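PDB 5OQD: polycomb protein Pcl from Drosophila melanogaster, which serves as a Polycomb-group component of the Esc/E(z) histone H3 methyltransferase complex and helps establish early embryonic repression of homeotic genes. Local coordinates for residues Val95-Leu103 with Tyr171-His180. Sequence-based numbering, arbitrary orientation.
Sequences VLHIALYNL and YALRHSGPPH
In the winged-helix domain of Polycomblike, helix 92-104 packs across the end of strand 170-173, the middle strand of the domain's small antiparallel sheet, and the loop that follows curls back over the same helix. His97 and Tyr101, one helical turn apart, face Leu173 and the turn Gly177-Pro178-Pro179. The His97 imidazole, buried and flat, is sandwiched: Leu173 CD2 sits over the centre of one face, 3.6 Å from the ring centroid, and Pro179 CA over the centre of the other at 3.4 Å. Both are CH-pi contacts, and proline suits this face because its nitrogen, which also lies over the ring, has no hydrogen, and its CD adds a further carbon beside His97 CD2. The polar rim of His97 is used as well. Its NE2 donates a nearly straight hydrogen bond (171°) to Gly177 O, 3.1 Å away; the oxygen lies in the imidazole plane, whereas the donor stands 39° out of the carbonyl plane. With CG anti to the backbone N (chi1 -163°), the ring swings off the helix into this slot between strand end and loop.

On the strand side, Leu100 CB meets Leu173 CG, an apolar contact between helix and strand end, where Phe158 of the adjacent strand touches both leucines. Farther along the helix, Tyr101 spreads its ring beside the prolines: Pro178 CA lies over one face, displaced toward the rim, and Pro179 CD approaches the same face. The partly exposed tyrosine combines an apolar face for proline with a hydroxyl that hydrogen-bonds Asp39 of the PHD finger, so this helix also touches the neighbouring domain. Beside the histidine, the side chains of Ile98 and Pro179 cross at about a right angle, with Ile98 CG1 3.8 Å from Pro179 CG.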
ATOM      1  N   VAL B  95      -0.387  -3.145  -6.128  1.00 43.57           N
ATOM      2  CA  VAL B  95       0.800  -3.980  -6.261  1.00 43.11           C
ATOM      3  C   VAL B  95       1.842  -3.311  -7.155  1.00 45.95           C
ATOM      4  O   VAL B  95       3.032  -3.294  -6.836  1.00 50.39           O
ATOM      5  CB  VAL B  95       0.444  -5.363  -6.836  1.00 44.96           C
ATOM      6  CG1 VAL B  95       1.706  -6.153  -7.151  1.00 50.54           C
ATOM      7  CG2 VAL B  95      -0.448  -6.123  -5.872  1.00 43.79           C
ATOM      8  N   LEU B  96       1.380  -2.754  -8.270  1.00 44.13           N
ATOM      9  CA  LEU B  96       2.262  -2.088  -9.223  1.00 44.81           C
ATOM     10  C   LEU B  96       2.885  -0.827  -8.634  1.00 42.54           C
ATOM     11  O   LEU B  96       4.069  -0.560  -8.839  1.00 41.21           O
ATOM     12  CB  LEU B  96       1.498  -1.744 -10.503  1.00 35.66           C
ATOM     13  CG  LEU B  96       1.140  -2.921 -11.410  1.00 41.36           C
ATOM     14  CD1 LEU B  96       0.188  -2.485 -12.513  1.00 34.76           C
ATOM     15  CD2 LEU B  96       2.398  -3.540 -11.997  1.00 48.73           C
ATOM     16  N   HIS B  97       2.085  -0.053  -7.906  1.00 47.70           N
ATOM     17  CA  HIS B  97       2.582   1.166  -7.279  1.00 43.02           C
ATOM     18  C   HIS B  97       3.598   0.822  -6.193  1.00 41.58           C
ATOM     19  O   HIS B  97       4.622   1.489  -6.065  1.00 49.08           O
ATOM     20  CB  HIS B  97       1.431   1.992  -6.694  1.00 44.85           C
ATOM     21  CG  HIS B  97       1.793   3.416  -6.409  1.00 48.37           C
ATOM     22  ND1 HIS B  97       0.956   4.470  -6.703  1.00 51.91           N
ATOM     23  CD2 HIS B  97       2.904   3.961  -5.857  1.00 45.80           C
ATOM     24  CE1 HIS B  97       1.537   5.604  -6.349  1.00 49.29           C
ATOM     25  NE2 HIS B  97       2.719   5.321  -5.833  1.00 44.21           N
ATOM     26  N   ILE B  98       3.308  -0.220  -5.420  1.00 44.90           N
ATOM     27  CA  ILE B  98       4.236  -0.713  -4.406  1.00 52.59           C
ATOM     28  C   ILE B  98       5.541  -1.169  -5.052  1.00 55.32           C
ATOM     29  O   ILE B  98       6.630  -0.873  -4.557  1.00 59.94           O
ATOM     30  CB  ILE B  98       3.624  -1.877  -3.597  1.00 52.33           C
ATOM     31  CG1 ILE B  98       2.588  -1.351  -2.602  1.00 45.20           C
ATOM     32  CG2 ILE B  98       4.706  -2.652  -2.855  1.00 44.21           C
ATOM     33  CD1 ILE B  98       1.862  -2.445  -1.846  1.00 45.53           C
ATOM     34  N   ALA B  99       5.420  -1.879  -6.169  1.00 50.67           N
ATOM     35  CA  ALA B  99       6.582  -2.381  -6.893  1.00 52.66           C
ATOM     36  C   ALA B  99       7.472  -1.243  -7.381  1.00 51.04           C
ATOM     37  O   ALA B  99       8.680  -1.247  -7.150  1.00 58.84           O
ATOM     38  CB  ALA B  99       6.140  -3.247  -8.066  1.00 50.78           C
ATOM     39  N   LEU B 100       6.867  -0.267  -8.050  1.00 48.82           N
ATOM     40  CA  LEU B 100       7.611   0.855  -8.614  1.00 49.55           C
ATOM     41  C   LEU B 100       8.177   1.778  -7.536  1.00 64.47           C
ATOM     42  O   LEU B 100       9.196   2.435  -7.747  1.00 70.65           O
ATOM     43  CB  LEU B 100       6.719   1.652  -9.567  1.00 45.24           C
ATOM     44  CG  LEU B 100       6.304   0.930 -10.851  1.00 52.47           C
ATOM     45  CD1 LEU B 100       5.312   1.762 -11.645  1.00 46.87           C
ATOM     46  CD2 LEU B 100       7.525   0.606 -11.696  1.00 55.51           C
ATOM     47  N   TYR B 101       7.516   1.825  -6.384  1.00 61.36           N
ATOM     48  CA  TYR B 101       7.946   2.695  -5.294  1.00 62.98           C
ATOM     49  C   TYR B 101       9.172   2.132  -4.582  1.00 68.81           C
ATOM     50  O   TYR B 101      10.086   2.874  -4.220  1.00 73.75           O
ATOM     51  CB  TYR B 101       6.802   2.904  -4.297  1.00 59.69           C
ATOM     52  CG  TYR B 101       7.085   3.940  -3.234  1.00 60.52           C
ATOM     53  CD1 TYR B 101       7.101   5.295  -3.541  1.00 57.08           C
ATOM     54  CD2 TYR B 101       7.320   3.566  -1.918  1.00 64.67           C
ATOM     55  CE1 TYR B 101       7.354   6.243  -2.570  1.00 60.30           C
ATOM     56  CE2 TYR B 101       7.570   4.508  -0.939  1.00 63.53           C
ATOM     57  CZ  TYR B 101       7.587   5.845  -1.271  1.00 62.19           C
ATOM     58  OH  TYR B 101       7.838   6.788  -0.301  1.00 84.43           O
ATOM     59  N   ASN B 102       9.186   0.818  -4.386  1.00 66.58           N
ATOM     60  CA  ASN B 102      10.294   0.153  -3.711  1.00 71.60           C
ATOM     61  C   ASN B 102      11.515  -0.009  -4.608  1.00 82.92           C
ATOM     62  O   ASN B 102      12.651   0.096  -4.145  1.00100.28           O
ATOM     63  CB  ASN B 102       9.852  -1.215  -3.187  1.00 62.16           C
ATOM     64  CG  ASN B 102       9.125  -1.124  -1.862  1.00 75.03           C
ATOM     65  OD1 ASN B 102       9.661  -1.502  -0.820  1.00 85.73           O
ATOM     66  ND2 ASN B 102       7.900  -0.612  -1.890  1.00 65.95           N
ATOM     67  N   LEU B 103      11.278  -0.270  -5.890  1.00 75.37           N
ATOM     68  CA  LEU B 103      12.367  -0.441  -6.842  1.00 81.64           C
ATOM     69  C   LEU B 103      13.122   0.866  -7.068  1.00 89.44           C
ATOM     70  O   LEU B 103      14.319   0.945  -6.801  1.00 99.09           O
ATOM     71  CB  LEU B 103      11.842  -0.976  -8.177  1.00 73.51           C
ATOM     72  CG  LEU B 103      11.409  -2.443  -8.233  1.00 70.14           C
ATOM     73  CD1 LEU B 103      10.876  -2.789  -9.615  1.00 59.81           C
ATOM     74  CD2 LEU B 103      12.559  -3.363  -7.850  1.00 83.61           C
ATOM     75  N   TYR B 171       8.034   1.364 -17.550  1.00 56.16           N
ATOM     76  CA  TYR B 171       7.072   2.079 -16.731  1.00 53.05           C
ATOM     77  C   TYR B 171       7.721   2.781 -15.553  1.00 60.14           C
ATOM     78  O   TYR B 171       8.759   2.374 -15.067  1.00 54.35           O
ATOM     79  CB  TYR B 171       5.977   1.137 -16.248  1.00 46.57           C
ATOM     80  CG  TYR B 171       5.163   0.562 -17.373  1.00 57.47           C
ATOM     81  CD1 TYR B 171       4.114   1.269 -17.921  1.00 54.03           C
ATOM     82  CD2 TYR B 171       5.458  -0.681 -17.898  1.00 59.08           C
ATOM     83  CE1 TYR B 171       3.375   0.751 -18.957  1.00 57.38           C
ATOM     84  CE2 TYR B 171       4.723  -1.206 -18.932  1.00 54.23           C
ATOM     85  CZ  TYR B 171       3.683  -0.484 -19.455  1.00 56.06           C
ATOM     86  OH  TYR B 171       2.950  -1.006 -20.484  1.00 59.03           O
ATOM     87  N   ALA B 172       7.088   3.852 -15.108  1.00 48.45           N
ATOM     88  CA  ALA B 172       7.566   4.622 -13.972  1.00 46.95           C
ATOM     89  C   ALA B 172       6.422   5.423 -13.370  1.00 52.38           C
ATOM     90  O   ALA B 172       5.449   5.740 -14.053  1.00 52.34           O
ATOM     91  CB  ALA B 172       8.700   5.546 -14.391  1.00 46.61           C
ATOM     92  N   LEU B 173       6.537   5.738 -12.084  1.00 46.47           N
ATOM     93  CA  LEU B 173       5.571   6.609 -11.433  1.00 46.14           C
ATOM     94  C   LEU B 173       5.671   8.003 -12.034  1.00 50.50           C
ATOM     95  O   LEU B 173       6.771   8.528 -12.212  1.00 49.38           O
ATOM     96  CB  LEU B 173       5.811   6.658  -9.923  1.00 45.58           C
ATOM     97  CG  LEU B 173       5.544   5.379  -9.128  1.00 44.23           C
ATOM     98  CD1 LEU B 173       6.028   5.536  -7.694  1.00 54.81           C
ATOM     99  CD2 LEU B 173       4.068   5.034  -9.156  1.00 42.34           C
ATOM    100  N   ARG B 174       4.529   8.598 -12.361  1.00 51.13           N
ATOM    101  CA  ARG B 174       4.525   9.928 -12.954  1.00 54.05           C
ATOM    102  C   ARG B 174       4.947  10.965 -11.925  1.00 60.52           C
ATOM    103  O   ARG B 174       5.442  12.038 -12.270  1.00 60.17           O
ATOM    104  CB  ARG B 174       3.148  10.265 -13.528  1.00 51.26           C
ATOM    105  CG  ARG B 174       3.151  11.467 -14.456  1.00 53.73           C
ATOM    106  CD  ARG B 174       1.805  11.665 -15.125  1.00 52.43           C
ATOM    107  NE  ARG B 174       1.412  10.517 -15.937  1.00 53.63           N
ATOM    108  CZ  ARG B 174       1.804  10.317 -17.191  1.00 57.60           C
ATOM    109  NH1 ARG B 174       2.609  11.187 -17.784  1.00 55.70           N
ATOM    110  NH2 ARG B 174       1.393   9.245 -17.853  1.00 54.16           N
ATOM    111  N   HIS B 175       4.757  10.628 -10.656  1.00 48.18           N
ATOM    112  CA  HIS B 175       5.115  11.519  -9.563  1.00 53.90           C
ATOM    113  C   HIS B 175       5.778  10.740  -8.431  1.00 64.15           C
ATOM    114  O   HIS B 175       5.774   9.510  -8.425  1.00 62.40           O
ATOM    115  CB  HIS B 175       3.878  12.268  -9.070  1.00 54.25           C
ATOM    116  CG  HIS B 175       3.171  13.027 -10.151  1.00 49.26           C
ATOM    117  ND1 HIS B 175       3.518  14.313 -10.507  1.00 54.83           N
ATOM    118  CD2 HIS B 175       2.151  12.673 -10.968  1.00 58.30           C
ATOM    119  CE1 HIS B 175       2.734  14.722 -11.488  1.00 60.41           C
ATOM    120  NE2 HIS B 175       1.896  13.746 -11.787  1.00 57.46           N
ATOM    121  N   SER B 176       6.345  11.466  -7.474  1.00 56.16           N
ATOM    122  CA  SER B 176       7.208  10.871  -6.456  1.00 63.53           C
ATOM    123  C   SER B 176       6.464  10.101  -5.365  1.00 60.15           C
ATOM    124  O   SER B 176       7.055   9.267  -4.678  1.00 79.14           O
ATOM    125  CB  SER B 176       8.060  11.961  -5.804  1.00 71.70           C
ATOM    126  OG  SER B 176       7.243  12.947  -5.197  1.00 68.96           O
ATOM    127  N   GLY B 177       5.175  10.382  -5.210  1.00 52.02           N
ATOM    128  CA  GLY B 177       4.405   9.867  -4.090  1.00 64.96           C
ATOM    129  C   GLY B 177       4.312   8.360  -3.937  1.00 58.69           C
ATOM    130  O   GLY B 177       4.544   7.614  -4.886  1.00 63.56           O
ATOM    131  N   PRO B 178       3.971   7.908  -2.720  1.00 61.50           N
ATOM    132  CA  PRO B 178       3.731   6.511  -2.343  1.00 54.70           C
ATOM    133  C   PRO B 178       2.362   6.033  -2.833  1.00 45.95           C
ATOM    134  O   PRO B 178       1.604   6.851  -3.355  1.00 49.18           O
ATOM    135  CB  PRO B 178       3.796   6.555  -0.813  1.00 61.97           C
ATOM    136  CG  PRO B 178       3.318   7.910  -0.473  1.00 57.86           C
ATOM    137  CD  PRO B 178       3.842   8.811  -1.561  1.00 63.35           C
ATOM    138  N   PRO B 179       2.056   4.729  -2.690  1.00 44.91           N
ATOM    139  CA  PRO B 179       0.746   4.207  -3.098  1.00 45.27           C
ATOM    140  C   PRO B 179      -0.437   4.979  -2.516  1.00 53.17           C
ATOM    141  O   PRO B 179      -0.423   5.351  -1.343  1.00 54.67           O
ATOM    142  CB  PRO B 179       0.765   2.775  -2.561  1.00 39.20           C
ATOM    143  CG  PRO B 179       2.194   2.389  -2.626  1.00 46.78           C
ATOM    144  CD  PRO B 179       2.975   3.639  -2.307  1.00 49.82           C
ATOM    145  N   HIS B 180      -1.427   5.243  -3.358  1.00 50.42           N
ATOM    146  CA  HIS B 180      -2.633   5.869  -2.878  1.00 45.53           C
ATOM    147  C   HIS B 180      -3.305   4.858  -1.972  1.00 59.64           C
ATOM    148  O   HIS B 180      -3.451   3.687  -2.323  1.00 59.03           O
ATOM    149  CB  HIS B 180      -3.554   6.233  -4.042  1.00 53.54           C
ATOM    150  CG  HIS B 180      -2.997   7.290  -4.945  1.00 53.47           C
ATOM    151  ND1 HIS B 180      -2.108   7.008  -5.960  1.00 80.02           N
ATOM    152  CD2 HIS B 180      -3.204   8.627  -4.986  1.00 68.04           C
ATOM    153  CE1 HIS B 180      -1.789   8.127  -6.588  1.00 66.14           C
ATOM    154  NE2 HIS B 180      -2.442   9.124  -6.016  1.00 49.02           N
TER